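Local coordinates for protein Two-component response regulator yesN (Fusobacterium nucleatum, PDB 3LSG) that probably binds specific DNA sequences through this C-terminal AraC-type helix-turn-helix domain, regulating transcription as the response regulator of a two-component system, at residues E13-S18 / L53-E58; F20-L25 / I46-Y51. One frame throughout, in Å; residues are numbered along the deposited sequence.

Contact 1 (E13-S18 / L53-E58); sequences ESYTDS and LQKRME
Arg56 reaches Tyr15 with CG anti to its own carbonyl carbon (chi1 -61°) and a chain extended from CG to NE. Tyr15 has CG between its backbone N and carbonyl carbon (chi1 74°), and its ring lies beside helix 48-66. The two side chains slide past each other in opposite directions. CG of Arg56 meets CD1 at the edge of the tyrosine ring, 3.9 Å away. CB of Lys55 lies over one ring face toward the rim, and CG2 of Thr16 lies over the opposite face. The guanidinium grips the carbonyl oxygen of Tyr15 side-on with two nitrogens. Arg56 NE donates to Tyr15 O at 2.8 Å, in the carbonyl plane and nearly straight (160°). Arg56 NH2 donates to Tyr15 O at 3.1 Å from above that plane. Lys55 NZ forms a salt bridge with Glu12. The gripped carbonyl belongs to a type I turn, Ser14 to Asp17, at the C-terminal end of helix 2-14. The buried arginine thus ties the turn to helix 48-66 directly through Tyr15 O, and a water that accepts from Arg56 NH2 extends the link to Ser18 O. The carbonyl dipole of Tyr15 probably helps to stabilise the arginine charge.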
loop_
_atom_site.group_PDB
_atom_site.type_symbol
_atom_site.label_atom_id
_atom_site.label_comp_id
_atom_site.label_asym_id
_atom_site.label_seq_id
_atom_site.Cartn_x
_atom_site.Cartn_y
_atom_site.Cartn_z
ATOM N N GLU A 13 -6.295 -15.056 8.204
ATOM C CA GLU A 13 -6.895 -14.499 9.401
ATOM C C GLU A 13 -6.803 -12.979 9.386
ATOM O O GLU A 13 -7.657 -12.292 9.940
ATOM C CB GLU A 13 -6.167 -15.057 10.629
ATOM C CG GLU A 13 -7.011 -15.136 11.883
ATOM C CD GLU A 13 -6.864 -13.910 12.759
ATOM O OE1 GLU A 13 -5.719 -13.600 13.157
ATOM O OE2 GLU A 13 -7.893 -13.267 13.057
ATOM N N SER A 14 -5.778 -12.451 8.723
ATOM C CA SER A 14 -5.422 -11.049 8.906
ATOM C C SER A 14 -5.737 -10.115 7.749
ATOM O O SER A 14 -5.684 -8.886 7.913
ATOM C CB SER A 14 -3.924 -10.919 9.250
ATOM O OG SER A 14 -3.578 -11.692 10.388
ATOM N N TYR A 15 -6.046 -10.658 6.574
ATOM C CA TYR A 15 -6.117 -9.793 5.386
ATOM C C TYR A 15 -7.238 -8.761 5.455
ATOM O O TYR A 15 -7.172 -7.736 4.788
ATOM C CB TYR A 15 -6.193 -10.610 4.088
ATOM C CG TYR A 15 -7.537 -11.258 3.834
ATOM C CD1 TYR A 15 -8.506 -10.609 3.075
ATOM C CD2 TYR A 15 -7.826 -12.529 4.325
ATOM C CE1 TYR A 15 -9.734 -11.195 2.825
ATOM C CE2 TYR A 15 -9.061 -13.128 4.082
ATOM C CZ TYR A 15 -10.008 -12.450 3.333
ATOM O OH TYR A 15 -11.231 -13.025 3.084
ATOM N N THR A 16 -8.252 -9.012 6.276
ATOM C CA THR A 16 -9.352 -8.051 6.421
ATOM C C THR A 16 -8.966 -6.876 7.321
ATOM O O THR A 16 -9.738 -5.928 7.471
ATOM C CB THR A 16 -10.634 -8.702 7.004
ATOM O OG1 THR A 16 -10.353 -9.223 8.306
ATOM C CG2 THR A 16 -11.130 -9.822 6.116
ATOM N N ASP A 17 -7.783 -6.953 7.930
ATOM C CA ASP A 17 -7.264 -5.881 8.791
ATOM C C ASP A 17 -6.468 -4.871 7.966
ATOM O O ASP A 17 -5.437 -5.203 7.385
ATOM C CB ASP A 17 -6.373 -6.471 9.892
ATOM C CG ASP A 17 -5.841 -5.416 10.869
ATOM O OD1 ASP A 17 -6.126 -4.206 10.721
ATOM O OD2 ASP A 17 -5.117 -5.810 11.800
ATOM N N SER A 18 -6.953 -3.637 7.913
ATOM C CA SER A 18 -6.315 -2.618 7.102
ATOM C C SER A 18 -4.924 -2.280 7.625
ATOM O O SER A 18 -4.135 -1.687 6.902
ATOM C CB SER A 18 -7.172 -1.353 7.028
ATOM O OG SER A 18 -7.155 -0.655 8.256
ATOM N N LEU A 53 -2.752 -8.527 -1.774
ATOM C CA LEU A 53 -3.700 -7.883 -2.671
ATOM C C LEU A 53 -4.643 -8.916 -3.302
ATOM O O LEU A 53 -5.855 -8.740 -3.314
ATOM C CB LEU A 53 -2.961 -7.079 -3.744
ATOM C CG LEU A 53 -3.896 -6.453 -4.782
ATOM C CD1 LEU A 53 -4.834 -5.454 -4.085
ATOM C CD2 LEU A 53 -3.106 -5.765 -5.884
ATOM N N GLN A 54 -4.086 -10.023 -3.779
ATOM C CA GLN A 54 -4.921 -11.061 -4.391
ATOM C C GLN A 54 -5.981 -11.626 -3.440
ATOM O O GLN A 54 -7.119 -11.826 -3.835
ATOM C CB GLN A 54 -4.069 -12.203 -4.930
ATOM C CG GLN A 54 -4.882 -13.391 -5.368
ATOM C CD GLN A 54 -4.027 -14.453 -6.009
ATOM O OE1 GLN A 54 -2.802 -14.402 -5.926
ATOM N NE2 GLN A 54 -4.667 -15.416 -6.666
ATOM N N LYS A 55 -5.615 -11.886 -2.188
ATOM C CA LYS A 55 -6.604 -12.372 -1.228
ATOM C C LYS A 55 -7.751 -11.370 -1.042
ATOM O O LYS A 55 -8.921 -11.749 -0.970
ATOM C CB LYS A 55 -5.943 -12.705 0.110
ATOM C CG LYS A 55 -4.945 -13.844 0.006
ATOM C CD LYS A 55 -5.626 -15.194 0.141
ATOM C CE LYS A 55 -6.162 -15.357 1.560
ATOM N NZ LYS A 55 -6.422 -16.779 1.916
ATOM N N ARG A 56 -7.408 -10.095 -0.952
ATOM C CA ARG A 56 -8.403 -9.046 -0.794
ATOM C C ARG A 56 -9.311 -8.865 -2.025
ATOM O O ARG A 56 -10.517 -8.676 -1.876
ATOM C CB ARG A 56 -7.716 -7.727 -0.433
ATOM C CG ARG A 56 -6.952 -7.817 0.893
ATOM C CD ARG A 56 -6.181 -6.544 1.212
ATOM N NE ARG A 56 -5.966 -6.430 2.659
ATOM C CZ ARG A 56 -5.079 -5.617 3.219
ATOM N NH1 ARG A 56 -4.304 -4.843 2.464
ATOM N NH2 ARG A 56 -4.970 -5.577 4.534
HETATM N N MSE A 57 -8.732 -8.924 -3.221
HETATM C CA MSE A 57 -9.513 -8.811 -4.453
HETATM C C MSE A 57 -10.459 -10.003 -4.641
HETATM O O MSE A 57 -11.604 -9.853 -5.077
HETATM C CB MSE A 57 -8.585 -8.692 -5.674
HETATM C CG MSE A 57 -7.763 -7.398 -5.738
HETATM SE SE MSE A 57 -8.825 -5.754 -5.633
HETATM C CE MSE A 57 -8.967 -5.469 -3.709
ATOM N N GLU A 58 -9.973 -11.197 -4.322
ATOM C CA GLU A 58 -10.812 -12.374 -4.431
ATOM C C GLU A 58 -12.001 -12.287 -3.479
ATOM O O GLU A 58 -13.114 -12.634 -3.855
ATOM C CB GLU A 58 -9.990 -13.655 -4.242
ATOM C CG GLU A 58 -9.059 -13.899 -5.440
ATOM C CD GLU A 58 -8.044 -15.028 -5.251
ATOM O OE1 GLU A 58 -7.847 -15.512 -4.113
ATOM O OE2 GLU A 58 -7.425 -15.419 -6.264
HETATM O O HOH W 1 -3.173 -3.617 5.052
#

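Contact 2 (F20-L25 / I46-Y51)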
loop_
_atom_site.group_PDB
_atom_site.type_symbol
_atom_site.label_atom_id
_atom_site.label_comp_id
_atom_site.label_asym_id
_atom_site.label_seq_id
_atom_site.Cartn_x
_atom_site.Cartn_y
_atom_site.Cartn_z
ATOM N N PHE A 20 -2.725 -4.589 8.573
ATOM C CA PHE A 20 -1.880 -5.755 8.327
ATOM C C PHE A 20 -0.908 -5.500 7.179
ATOM O O PHE A 20 -1.329 -5.253 6.063
ATOM C CB PHE A 20 -2.754 -6.975 8.021
ATOM C CG PHE A 20 -1.976 -8.244 7.756
ATOM C CD1 PHE A 20 -1.291 -8.883 8.779
ATOM C CD2 PHE A 20 -1.948 -8.805 6.489
ATOM C CE1 PHE A 20 -0.587 -10.044 8.542
ATOM C CE2 PHE A 20 -1.248 -9.971 6.242
ATOM C CZ PHE A 20 -0.579 -10.599 7.268
ATOM N N THR A 21 0.393 -5.547 7.480
ATOM C CA THR A 21 1.446 -5.244 6.527
ATOM C C THR A 21 2.537 -6.311 6.581
ATOM O O THR A 21 2.488 -7.239 7.394
ATOM C CB THR A 21 2.113 -3.897 6.858
ATOM O OG1 THR A 21 2.762 -3.988 8.133
ATOM C CG2 THR A 21 1.075 -2.788 6.922
ATOM N N LEU A 22 3.526 -6.161 5.709
ATOM C CA LEU A 22 4.694 -7.041 5.694
ATOM C C LEU A 22 5.357 -7.061 7.067
ATOM O O LEU A 22 5.730 -8.120 7.563
ATOM C CB LEU A 22 5.701 -6.591 4.616
ATOM C CG LEU A 22 7.017 -7.383 4.572
ATOM C CD1 LEU A 22 6.740 -8.828 4.288
ATOM C CD2 LEU A 22 7.991 -6.834 3.541
ATOM N N SER A 23 5.463 -5.887 7.684
ATOM C CA SER A 23 6.094 -5.739 9.001
ATOM C C SER A 23 5.346 -6.450 10.143
ATOM O O SER A 23 5.958 -6.999 11.064
ATOM C CB SER A 23 6.275 -4.248 9.323
ATOM O OG SER A 23 7.247 -3.675 8.459
ATOM N N VAL A 24 4.022 -6.435 10.084
ATOM C CA VAL A 24 3.212 -7.135 11.074
ATOM C C VAL A 24 3.435 -8.641 10.917
ATOM O O VAL A 24 3.624 -9.358 11.903
ATOM C CB VAL A 24 1.715 -6.788 10.909
ATOM C CG1 VAL A 24 0.847 -7.635 11.845
ATOM C CG2 VAL A 24 1.479 -5.304 11.149
ATOM N N LEU A 25 3.423 -9.123 9.675
ATOM C CA LEU A 25 3.706 -10.536 9.424
ATOM C C LEU A 25 5.107 -10.931 9.908
ATOM O O LEU A 25 5.293 -11.938 10.592
ATOM C CB LEU A 25 3.564 -10.868 7.937
ATOM C CG LEU A 25 3.805 -12.328 7.545
ATOM C CD1 LEU A 25 2.929 -13.290 8.380
ATOM C CD2 LEU A 25 3.526 -12.539 6.070
ATOM N N ILE A 46 5.506 -14.993 -5.769
ATOM C CA ILE A 46 5.170 -13.601 -5.997
ATOM C C ILE A 46 5.413 -12.879 -4.684
ATOM O O ILE A 46 5.488 -13.518 -3.643
ATOM C CB ILE A 46 3.684 -13.426 -6.394
ATOM C CG1 ILE A 46 2.768 -13.846 -5.243
ATOM C CG2 ILE A 46 3.353 -14.237 -7.643
ATOM C CD1 ILE A 46 1.307 -13.492 -5.468
ATOM N N PRO A 47 5.548 -11.550 -4.735
ATOM C CA PRO A 47 5.814 -10.726 -3.551
ATOM C C PRO A 47 4.686 -10.807 -2.526
ATOM O O PRO A 47 3.523 -10.988 -2.901
ATOM C CB PRO A 47 5.895 -9.302 -4.117
ATOM C CG PRO A 47 6.240 -9.474 -5.566
ATOM C CD PRO A 47 5.614 -10.778 -5.994
ATOM N N PHE A 48 5.026 -10.662 -1.246
ATOM C CA PHE A 48 4.003 -10.657 -0.198
ATOM C C PHE A 48 2.857 -9.689 -0.503
ATOM O O PHE A 48 1.691 -10.043 -0.361
ATOM C CB PHE A 48 4.602 -10.305 1.161
ATOM C CG PHE A 48 3.579 -9.815 2.151
ATOM C CD1 PHE A 48 2.804 -10.707 2.868
ATOM C CD2 PHE A 48 3.376 -8.465 2.341
ATOM C CE1 PHE A 48 1.842 -10.256 3.774
ATOM C CE2 PHE A 48 2.408 -8.005 3.239
ATOM C CZ PHE A 48 1.650 -8.898 3.955
ATOM N N GLN A 49 3.192 -8.471 -0.928
ATOM C CA GLN A 49 2.172 -7.457 -1.191
ATOM C C GLN A 49 1.168 -7.884 -2.275
ATOM O O GLN A 49 -0.010 -7.559 -2.190
ATOM C CB GLN A 49 2.821 -6.121 -1.578
ATOM C CG GLN A 49 3.591 -5.433 -0.449
ATOM C CD GLN A 49 5.051 -5.901 -0.322
ATOM O OE1 GLN A 49 5.466 -6.912 -0.905
ATOM N NE2 GLN A 49 5.833 -5.153 0.435
ATOM N N ASP A 50 1.650 -8.575 -3.308
ATOM C CA ASP A 50 0.795 -9.032 -4.404
ATOM C C ASP A 50 -0.105 -10.171 -3.921
ATOM O O ASP A 50 -1.257 -10.279 -4.316
ATOM C CB ASP A 50 1.633 -9.540 -5.588
ATOM C CG ASP A 50 2.380 -8.424 -6.310
ATOM O OD1 ASP A 50 2.215 -7.249 -5.929
ATOM O OD2 ASP A 50 3.133 -8.728 -7.267
ATOM N N TYR A 51 0.450 -11.045 -3.086
ATOM C CA TYR A 51 -0.331 -12.135 -2.524
ATOM C C TYR A 51 -1.430 -11.566 -1.629
ATOM O O TYR A 51 -2.574 -12.027 -1.649
ATOM C CB TYR A 51 0.574 -13.088 -1.740
ATOM C CG TYR A 51 -0.136 -14.311 -1.187
ATOM C CD1 TYR A 51 -0.108 -15.520 -1.865
ATOM C CD2 TYR A 51 -0.813 -14.252 0.020
ATOM C CE1 TYR A 51 -0.744 -16.647 -1.350
ATOM C CE2 TYR A 51 -1.457 -15.355 0.539
ATOM C CZ TYR A 51 -1.415 -16.555 -0.146
ATOM O OH TYR A 51 -2.054 -17.652 0.373
#
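Phe48 meets Phe20, Thr21, Leu22 and Leu25 from the first turn of helix 48-66, right after Pro47 at the N-cap position. Its CG is anti to the backbone N (chi1 160°), and the ring extends toward the start of helix 22-28. The backbone is approached closely there: Phe48 CE2 lies 3.3 Å from Leu22 N. Phe48 CD2 packs on Leu22 CB at 3.8 Å, and Leu22 CD1 reaches the same ring near CG. At the far end of the ring, Phe48 CZ lies 3.8 Å from Phe20 CE2. That phenylalanine carbon sits at the ring edge of Phe48, and the two ring planes are 66° apart. CD2 of Leu25 comes to Phe48 CE1 at 3.6 Å. The fold is the AraC-type helix-turn-helix domain, and here helices 22-28 and 33-44 follow each other in the chain. Leu22 and Leu25 also touch Leu36 of helix 33-44, so Phe48 packs helix 48-66 against residues that also contact helix 33-44. Thr21 caps helix 22-28: its OG1 accepts a weak bond from Val24 N. Next in sequence, the chain of Gln49 is bent at chi2 (86°), which sets CD; its NE2 lies 4.1 Å from Leu22 CD2. The same nitrogen hydrogen-bonds Asp82 of the second subunit. Farther along, Tyr51 makes edge-to-face ring pairs with Phe40 and Phe44.

Overall arrangement
Both contacts use helix 48-66, and contact 2 is nested inside the chain loop closed by contact 1. Contact 1 lies nearer the centre of the chain but is only partly buried. It joins the turn at the end of helix 2-14 to the middle of the long helix, by arginine bonds to a backbone carbonyl together with packing of the Tyr15 ring. Contact 2 is buried and apolar, and joins the start of helix 22-28 to the start of the long helix. Its margin faces the second subunit, whereas no other chain of the assembly touches contact 1. The two centres are about 10 Å apart, and the contacts touch where Ser14 CB packs on Phe20 CD1, 3.4 Å away.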